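Fibronectin type III domain-containing protein (Simiduia agarivorans, PDB 6P2K) is a GH74 glycoside hydrolase, represented here by its beta-propeller part, which probably cleaves the glucan backbone of xyloglucan-type polysaccharides. Local coordinates at residues B[223-227]-B[265-270]; B[452-456]-B[521-525]. All coordinates share one frame; numbering follows the deposited sequence.

Contact 1: residues B[223-227]-B[265-270]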
loop_
_atom_site.group_PDB
_atom_site.type_symbol
_atom_site.label_atom_id
_atom_site.label_comp_id
_atom_site.label_asym_id
_atom_site.label_seq_id
_atom_site.Cartn_x
_atom_site.Cartn_y
_atom_site.Cartn_z
ATOM N N LEU B 223 -46.371 48.081 -11.848
ATOM C CA LEU B 223 -45.415 48.231 -10.759
ATOM C C LEU B 223 -45.357 46.939 -9.955
ATOM O O LEU B 223 -46.398 46.382 -9.591
ATOM C CB LEU B 223 -45.806 49.406 -9.856
ATOM C CG LEU B 223 -44.938 49.734 -8.638
ATOM C CD1 LEU B 223 -43.661 50.443 -9.057
ATOM C CD2 LEU B 223 -45.717 50.580 -7.631
ATOM N N TYR B 224 -44.141 46.469 -9.676
ATOM C CA TYR B 224 -43.910 45.283 -8.863
ATOM C C TYR B 224 -43.161 45.667 -7.595
ATOM O O TYR B 224 -42.323 46.574 -7.600
ATOM C CB TYR B 224 -43.111 44.220 -9.629
ATOM C CG TYR B 224 -43.727 43.817 -10.950
ATOM C CD1 TYR B 224 -44.636 42.771 -11.025
ATOM C CD2 TYR B 224 -43.394 44.481 -12.123
ATOM C CE1 TYR B 224 -45.199 42.399 -12.231
ATOM C CE2 TYR B 224 -43.951 44.116 -13.333
ATOM C CZ TYR B 224 -44.853 43.074 -13.381
ATOM O OH TYR B 224 -45.411 42.709 -14.583
ATOM N N ALA B 225 -43.457 44.963 -6.505
ATOM C CA ALA B 225 -42.871 45.326 -5.223
ATOM C C ALA B 225 -42.873 44.123 -4.290
ATOM O O ALA B 225 -43.654 43.182 -4.455
ATOM C CB ALA B 225 -43.625 46.496 -4.583
ATOM N N THR B 226 -41.972 44.170 -3.312
ATOM C CA THR B 226 -41.976 43.255 -2.180
ATOM C C THR B 226 -42.203 44.056 -0.908
ATOM O O THR B 226 -41.661 45.155 -0.750
ATOM C CB THR B 226 -40.667 42.462 -2.068
ATOM O OG1 THR B 226 -39.673 43.266 -1.424
ATOM C CG2 THR B 226 -40.168 42.046 -3.443
ATOM N N TYR B 227 -43.014 43.509 -0.007
ATOM C CA TYR B 227 -43.384 44.189 1.224
ATOM C C TYR B 227 -43.065 43.298 2.414
ATOM O O TYR B 227 -43.256 42.079 2.358
ATOM C CB TYR B 227 -44.867 44.562 1.227
ATOM C CG TYR B 227 -45.172 45.866 0.527
ATOM C CD1 TYR B 227 -45.400 45.904 -0.844
ATOM C CD2 TYR B 227 -45.244 47.059 1.238
ATOM C CE1 TYR B 227 -45.685 47.096 -1.487
ATOM C CE2 TYR B 227 -45.530 48.254 0.604
ATOM C CZ TYR B 227 -45.750 48.267 -0.756
ATOM O OH TYR B 227 -46.038 49.454 -1.388
ATOM N N TYR B 265 -37.433 38.159 -0.239
ATOM C CA TYR B 265 -37.378 38.673 -1.602
ATOM C C TYR B 265 -37.272 40.192 -1.597
ATOM O O TYR B 265 -37.969 40.875 -0.842
ATOM C CB TYR B 265 -38.619 38.237 -2.380
ATOM C CG TYR B 265 -38.751 36.741 -2.540
ATOM C CD1 TYR B 265 -37.834 36.021 -3.294
ATOM C CD2 TYR B 265 -39.798 36.049 -1.944
ATOM C CE1 TYR B 265 -37.950 34.652 -3.448
ATOM C CE2 TYR B 265 -39.924 34.675 -2.094
ATOM C CZ TYR B 265 -38.996 33.985 -2.847
ATOM O OH TYR B 265 -39.106 32.621 -3.002
ATOM N N TRP B 266 -36.397 40.724 -2.446
ATOM C CA TRP B 266 -36.178 42.163 -2.473
ATOM C C TRP B 266 -35.607 42.569 -3.825
ATOM O O TRP B 266 -35.186 41.730 -4.627
ATOM C CB TRP B 266 -35.273 42.600 -1.310
ATOM C CG TRP B 266 -33.785 42.349 -1.466
ATOM C CD1 TRP B 266 -33.160 41.539 -2.377
ATOM C CD2 TRP B 266 -32.744 42.913 -0.658
ATOM N NE1 TRP B 266 -31.799 41.580 -2.193
ATOM C CE2 TRP B 266 -31.518 42.416 -1.144
ATOM C CE3 TRP B 266 -32.731 43.800 0.424
ATOM C CZ2 TRP B 266 -30.295 42.774 -0.583
ATOM C CZ3 TRP B 266 -31.516 44.155 0.977
ATOM C CH2 TRP B 266 -30.314 43.640 0.474
ATOM N N TYR B 267 -35.597 43.879 -4.061
ATOM C CA TYR B 267 -35.023 44.477 -5.261
ATOM C C TYR B 267 -35.524 43.850 -6.567
ATOM O O TYR B 267 -34.722 43.400 -7.388
ATOM C CB TYR B 267 -33.502 44.407 -5.206
ATOM C CG TYR B 267 -32.845 45.412 -4.291
ATOM C CD1 TYR B 267 -32.851 45.232 -2.917
ATOM C CD2 TYR B 267 -32.197 46.528 -4.803
ATOM C CE1 TYR B 267 -32.240 46.139 -2.072
ATOM C CE2 TYR B 267 -31.582 47.443 -3.966
ATOM C CZ TYR B 267 -31.607 47.243 -2.601
ATOM O OH TYR B 267 -30.996 48.148 -1.765
ATOM N N PRO B 268 -36.839 43.816 -6.797
ATOM C CA PRO B 268 -37.325 43.328 -8.091
ATOM C C PRO B 268 -36.875 44.260 -9.204
ATOM O O PRO B 268 -36.626 45.447 -8.987
ATOM C CB PRO B 268 -38.848 43.333 -7.929
ATOM C CG PRO B 268 -39.104 44.378 -6.902
ATOM C CD PRO B 268 -37.950 44.286 -5.946
ATOM N N GLU B 269 -36.762 43.709 -10.410
ATOM C CA GLU B 269 -36.286 44.487 -11.546
ATOM C C GLU B 269 -36.930 43.966 -12.821
ATOM O O GLU B 269 -36.955 42.753 -13.055
ATOM C CB GLU B 269 -34.758 44.421 -11.652
ATOM C CG GLU B 269 -34.188 45.138 -12.862
ATOM C CD GLU B 269 -32.673 45.211 -12.833
ATOM O OE1 GLU B 269 -32.116 45.616 -11.791
ATOM O OE2 GLU B 269 -32.040 44.862 -13.853
ATOM N N VAL B 270 -37.450 44.884 -13.636
ATOM C CA VAL B 270 -38.053 44.537 -14.916
ATOM C C VAL B 270 -37.002 44.664 -16.009
ATOM O O VAL B 270 -36.273 45.661 -16.071
ATOM C CB VAL B 270 -39.266 45.430 -15.216
ATOM C CG1 VAL B 270 -39.938 44.992 -16.510
ATOM C CG2 VAL B 270 -40.251 45.394 -14.061
#
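Thr226 and Tyr265 make the one hydrogen bond between two nearly antiparallel strands (161°) that belong to separate sheets, a worked example of blades pressing together through side chains. The Thr226 hydroxyl OG1 donates to Tyr265 O at 3.0 Å, reaching the carbonyl from 36° above its plane. With chi1 at 81°, OG1 lies between the backbone N and the carbonyl carbon, while the methyl CG2 stands beside the N and meets Pro268 CD at 4.0 Å. One side chain thus serves both a polar and an apolar partner. A valine in its place, with no hydroxyl, would probably leave Tyr265 O without its hydrogen-bond partner on the facing strand. At the other end, the Tyr224 ring and Val270 cross at about a right angle, CD2 against Val270 CG2 at 3.8 Å. Pro268 fills the middle of this buried face, its puckered ring coming through CG within 4.0 Å of Tyr224 O. The looser side is that of Tyr267 and Glu269, both partly exposed, which point away from strand 222-228; the Glu269 carboxylate hydrogen-bonds to His337 ND1 and the Tyr338 amide. Beyond the interface the Tyr224 hydroxyl bonds to His279 and Trp299, and that of Tyr265 to Glu260 O. Strand 222-228 lies between 210-216 and 241-246, whereas 265-270 is the edge strand of the next sheet, beside 278-285.

Contact 2: residues B[452-456]-B[521-525]. With PE3 (3,6,9,12,15,18,21,24,27,30,33,36,39-tridecaoxahentetracontane-1,41-diol), chain V.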
loop_
_atom_site.group_PDB
_atom_site.type_symbol
_atom_site.label_atom_id
_atom_site.label_comp_id
_atom_site.label_asym_id
_atom_site.label_seq_id
_atom_site.Cartn_x
_atom_site.Cartn_y
_atom_site.Cartn_z
ATOM N N ASP B 452 0.682 28.622 11.958
ATOM C CA ASP B 452 2.135 28.626 12.106
ATOM C C ASP B 452 2.676 27.327 11.519
ATOM O O ASP B 452 1.917 26.436 11.133
ATOM C CB ASP B 452 2.553 28.792 13.574
ATOM C CG ASP B 452 3.873 29.541 13.729
ATOM O OD1 ASP B 452 4.642 29.617 12.743
ATOM O OD2 ASP B 452 4.144 30.053 14.840
ATOM N N ILE B 453 4.003 27.232 11.445
ATOM C CA ILE B 453 4.686 26.050 10.924
ATOM C C ILE B 453 5.520 25.443 12.043
ATOM O O ILE B 453 6.397 26.113 12.602
ATOM C CB ILE B 453 5.573 26.376 9.710
ATOM C CG1 ILE B 453 4.802 27.196 8.672
ATOM C CG2 ILE B 453 6.119 25.091 9.091
ATOM C CD1 ILE B 453 3.672 26.442 7.995
ATOM N N ALA B 454 5.261 24.174 12.356
ATOM C CA ALA B 454 5.976 23.434 13.385
ATOM C C ALA B 454 6.863 22.366 12.743
ATOM O O ALA B 454 7.060 22.338 11.522
ATOM C CB ALA B 454 4.985 22.819 14.377
ATOM N N ASP B 455 7.386 21.462 13.574
ATOM C CA ASP B 455 8.343 20.450 13.132
ATOM C C ASP B 455 8.004 19.123 13.804
ATOM O O ASP B 455 8.157 18.986 15.021
ATOM C CB ASP B 455 9.771 20.875 13.464
ATOM C CG ASP B 455 10.749 19.727 13.393
ATOM O OD1 ASP B 455 10.802 19.072 12.337
ATOM O OD2 ASP B 455 11.460 19.480 14.391
ATOM N N ALA B 456 7.563 18.146 13.013
ATOM C CA ALA B 456 7.194 16.822 13.514
ATOM C C ALA B 456 8.205 15.802 12.994
ATOM O O ALA B 456 8.078 15.307 11.869
ATOM C CB ALA B 456 5.772 16.460 13.094
ATOM N N PRO B 521 11.251 24.031 17.271
ATOM C CA PRO B 521 10.031 24.066 16.452
ATOM C C PRO B 521 9.129 22.851 16.609
ATOM O O PRO B 521 8.091 22.788 15.941
ATOM C CB PRO B 521 10.574 24.173 15.020
ATOM C CG PRO B 521 11.953 23.601 15.094
ATOM C CD PRO B 521 12.475 23.958 16.456
ATOM N N ALA B 522 9.480 21.886 17.458
ATOM C CA ALA B 522 8.542 20.827 17.803
ATOM C C ALA B 522 7.585 21.246 18.909
ATOM O O ALA B 522 6.555 20.590 19.105
ATOM C CB ALA B 522 9.301 19.564 18.221
ATOM N N LYS B 523 7.897 22.323 19.625
ATOM C CA LYS B 523 7.116 22.782 20.766
ATOM C C LYS B 523 6.167 23.890 20.325
ATOM O O LYS B 523 6.591 24.849 19.672
ATOM C CB LYS B 523 8.046 23.282 21.875
ATOM C CG LYS B 523 7.349 23.942 23.053
ATOM C CD LYS B 523 8.313 24.113 24.226
ATOM C CE LYS B 523 8.783 22.763 24.752
ATOM N NZ LYS B 523 9.785 22.895 25.853
ATOM N N VAL B 524 4.889 23.757 20.684
ATOM C CA VAL B 524 3.843 24.675 20.237
ATOM C C VAL B 524 3.094 25.205 21.452
ATOM O O VAL B 524 2.687 24.427 22.321
ATOM C CB VAL B 524 2.862 23.994 19.259
ATOM C CG1 VAL B 524 1.892 25.019 18.685
ATOM C CG2 VAL B 524 3.619 23.279 18.138
ATOM N N PHE B 525 2.901 26.526 21.503
ATOM C CA PHE B 525 2.139 27.189 22.552
ATOM C C PHE B 525 0.784 27.636 22.014
ATOM O O PHE B 525 0.643 27.948 20.828
ATOM C CB PHE B 525 2.876 28.417 23.099
ATOM C CG PHE B 525 4.178 28.104 23.777
ATOM C CD1 PHE B 525 4.215 27.791 25.126
ATOM C CD2 PHE B 525 5.370 28.151 23.069
ATOM C CE1 PHE B 525 5.417 27.511 25.754
ATOM C CE2 PHE B 525 6.577 27.875 23.693
ATOM C CZ PHE B 525 6.601 27.553 25.035
HETATM O O43 PE3 V . 11.688 20.614 8.790
HETATM C C42 PE3 V . 11.827 21.719 9.686
HETATM C C41 PE3 V . 10.585 22.610 9.610
HETATM O O40 PE3 V . 10.784 23.701 10.519
HETATM C C39 PE3 V . 9.670 24.601 10.495
HETATM C C38 PE3 V . 9.939 25.731 11.480
HETATM O O37 PE3 V . 11.140 26.431 11.107
#
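Asp455 and Pro521 meet through both backbone and side chain where the end of strand 447-456 runs beside a turn. Asp455 N gives a weak hydrogen bond to Pro521 O, short at 2.8 Å but strongly bent, with 121° at the hydrogen. Alongside it the methylene CB of Asp455 packs against Pro521 CB at 3.7 Å. The carbonyl of Asp455 is met in return by the CA of Ala522 in a CA-H...O contact of 3.4 Å, and the Ala522 methyl rests on the same oxygen. Ala454 CB sits against Pro521 O and, farther along, meets Val524 CG2 at 4.0 Å. A polyethylene glycol chain, probably from the crystallisation medium, lies against the outer surface, its C39 at 3.6 Å from Ala454 O and its C38 touching Pro521 CB.

Around this first shell, a second one sets the positions. The Asp455 side chain extends with CG anti to the backbone N (chi1 164°), which carries the carboxylate past the turn, OD2 near the Ala522 methyl and OD1 near the glycol; OD1 also makes a weak hydrogen bond to Gly458 N just after the strand. Asn520 OD1 accepts from Ala522 N, and Lys523 pairs by backbone with Ser517, so the turn is held from within. Asp452 OD1 accepts the amide of Ile453 next to it at 2.8 Å, fixing the carboxylate, and OD2 reaches across to the amide of Val516 in strand 511-516. Ile453 has its CB directed away from the turn; its side chain packs on Ala407 and His409 of strand 403-409. The first strand of one four-stranded antiparallel sheet here meets the turn joining the first two strands of the following sheet, 511-516 and 524-528, the blade-to-blade packing of a beta-propeller.

In the fold
From the N terminus, contact 1 comes first: it closes a 37-residue connection holding strands 241-246 and 253-254, which complete one blade-like sheet before strand 265-270 starts another. Contact 2 follows in series, neither crossing nor enclosing the first, and spans 64 residues that carry strands 459-467, 478-483, 493-496 and 511-516. In both cases successive sheets of the chain are joined, a repeated principle of propellers. The centres lie 55 Å apart on opposite sides of the chain's centre, consistent with the two tandem propellers of GH74 enzymes, contact 1 in the first and contact 2 in the second. Strand 765-770 then returns to pair with 7-8.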